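Local atomic coordinates of complement C1r subcomponent (Homo sapiens, PDB entry 6F1D), a protein that acts as a serine protease that cleaves and activates C1s within the C1 complex, here represented by its CUB2 domain. Residues I67-G71 with K72-E76. Sequence-based numbering, arbitrary orientation.
Sequences IYANG and KNIGE
Tyr68 lies obliquely across Asn73, its partner in an antiparallel non-hydrogen-bonded pair of a beta hairpin. Tyr68 CB starts 3.8 Å from Lys72 O. CG stands anti to the carbonyl carbon (chi1 -66°), a rotation that raises the ring off the sheet face, with its CD2 and CE2 side against Asn73. Tyr68 CD2 rests 3.7 Å from Asn73 CA, and Tyr68 CE2 lies 3.7 Å from Asn73 CB. Tyr68 OH comes 3.6 Å from Asn73 ND2 and makes its hydrogen bond instead with Gln66 OE1. Ring and amide planes are turned 58° against each other. The Asn73 amide is oriented by its other end: Asn73 OD1 accepts a hydrogen bond from the backbone N of Gly75 at 2.8 Å, closing an Asx turn. Replacing Tyr68 with alanine would probably leave Gln66 OE1 without its hydroxyl partner and the Asn73 side chain without the ring beside it.

On the face bearing Ala69, the tip of Ile74 supplies the apolar contact: its CD1 meets Ile67 CG2 at 3.7 Å and Ala69 CB at 4.0 Å. The backbones are joined by reciprocal bonds between Ala69 and Lys72, enclosing a type I' turn with Asn70 and Gly71 at its corner. Toward Gly75 the pairing slips: Ile67 accepts from Ile74 N yet donates to Gly75 O, so that one residue faces two, as in a beta bulge. Gly75 has backbone angles where a CB would collide with the preceding carbonyl oxygen, consistent with glycine at this step.

The hairpin forms one margin of a five-stranded sheet of the CUB domain. Strand 72-77 is outermost within the chain, while strand 64-69 is flanked on its other side by strand 92-98, where Ile67 touches Leu95 and Tyr68 pairs through its backbone with Asp94.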
loop_
_atom_site.group_PDB
_atom_site.type_symbol
_atom_site.label_atom_id
_atom_site.label_comp_id
_atom_site.label_asym_id
_atom_site.label_seq_id
_atom_site.Cartn_x
_atom_site.Cartn_y
_atom_site.Cartn_z
ATOM N N ILE A 67 -2.122 3.220 5.208
ATOM C CA ILE A 67 -2.964 2.027 5.232
ATOM C C ILE A 67 -4.066 2.210 6.269
ATOM O O ILE A 67 -3.794 2.621 7.401
ATOM C CB ILE A 67 -2.131 0.774 5.532
ATOM C CG1 ILE A 67 -0.994 0.687 4.492
ATOM C CG2 ILE A 67 -3.060 -0.448 5.594
ATOM C CD1 ILE A 67 -0.227 -0.639 4.432
ATOM N N TYR A 68 -5.309 1.908 5.872
ATOM C CA TYR A 68 -6.500 2.083 6.696
ATOM C C TYR A 68 -7.204 0.744 6.789
ATOM O O TYR A 68 -7.310 0.018 5.794
ATOM C CB TYR A 68 -7.468 3.090 6.112
ATOM C CG TYR A 68 -6.889 4.473 6.102
ATOM C CD1 TYR A 68 -6.033 4.866 5.070
ATOM C CD2 TYR A 68 -7.137 5.349 7.119
ATOM C CE1 TYR A 68 -5.465 6.174 5.064
ATOM C CE2 TYR A 68 -6.584 6.673 7.122
ATOM C CZ TYR A 68 -5.742 7.041 6.082
ATOM O OH TYR A 68 -5.168 8.283 6.045
ATOM N N ALA A 69 -7.656 0.403 7.976
ATOM C CA ALA A 69 -8.418 -0.822 8.187
ATOM C C ALA A 69 -9.763 -0.385 8.715
ATOM O O ALA A 69 -9.852 0.166 9.815
ATOM C CB ALA A 69 -7.726 -1.771 9.156
ATOM N N ASN A 70 -10.793 -0.637 7.919
ATOM C CA ASN A 70 -12.145 -0.143 8.169
ATOM C C ASN A 70 -12.128 1.310 8.632
ATOM O O ASN A 70 -12.757 1.694 9.610
ATOM C CB ASN A 70 -12.865 -1.037 9.157
ATOM C CG ASN A 70 -14.252 -1.397 8.673
ATOM O OD1 ASN A 70 -14.933 -0.565 8.055
ATOM N ND2 ASN A 70 -14.669 -2.644 8.909
ATOM N N GLY A 71 -11.365 2.123 7.925
ATOM C CA GLY A 71 -11.371 3.537 8.189
ATOM C C GLY A 71 -10.394 4.022 9.245
ATOM O O GLY A 71 -10.222 5.238 9.382
ATOM N N LYS A 72 -9.741 3.128 9.988
ATOM C CA LYS A 72 -8.812 3.531 11.036
ATOM C C LYS A 72 -7.393 3.474 10.477
ATOM O O LYS A 72 -7.019 2.484 9.848
ATOM C CB LYS A 72 -8.947 2.608 12.242
ATOM C CG LYS A 72 -7.867 2.770 13.278
ATOM C CD LYS A 72 -7.501 1.401 13.867
ATOM C CE LYS A 72 -6.808 1.540 15.206
ATOM N NZ LYS A 72 -5.368 1.866 15.015
ATOM N N ASN A 73 -6.610 4.538 10.690
ATOM C CA ASN A 73 -5.250 4.592 10.154
ATOM C C ASN A 73 -4.367 3.606 10.917
ATOM O O ASN A 73 -4.188 3.734 12.129
ATOM C CB ASN A 73 -4.704 6.014 10.282
ATOM C CG ASN A 73 -3.346 6.192 9.626
ATOM O OD1 ASN A 73 -2.471 5.343 9.747
ATOM N ND2 ASN A 73 -3.170 7.307 8.922
ATOM N N ILE A 74 -3.793 2.641 10.224
ATOM C CA ILE A 74 -2.913 1.680 10.902
ATOM C C ILE A 74 -1.464 1.797 10.429
ATOM O O ILE A 74 -0.702 0.854 10.583
ATOM C CB ILE A 74 -3.412 0.231 10.743
ATOM C CG1 ILE A 74 -3.412 -0.178 9.258
ATOM C CG2 ILE A 74 -4.804 0.054 11.388
ATOM C CD1 ILE A 74 -3.692 -1.616 9.025
ATOM N N GLY A 75 -1.069 2.913 9.827
ATOM C CA GLY A 75 0.331 3.078 9.489
ATOM C C GLY A 75 0.573 4.005 8.313
ATOM O O GLY A 75 -0.232 4.056 7.384
ATOM N N GLU A 76 1.641 4.802 8.374
ATOM C CA GLU A 76 2.130 5.544 7.213
ATOM C C GLU A 76 3.573 5.110 6.957
ATOM O O GLU A 76 4.376 5.080 7.894
ATOM C CB GLU A 76 2.087 7.058 7.443
ATOM C CG GLU A 76 2.919 7.829 6.383
ATOM C CD GLU A 76 2.806 9.365 6.498
ATOM O OE1 GLU A 76 1.750 9.930 6.096
ATOM O OE2 GLU A 76 3.785 10.003 6.973
#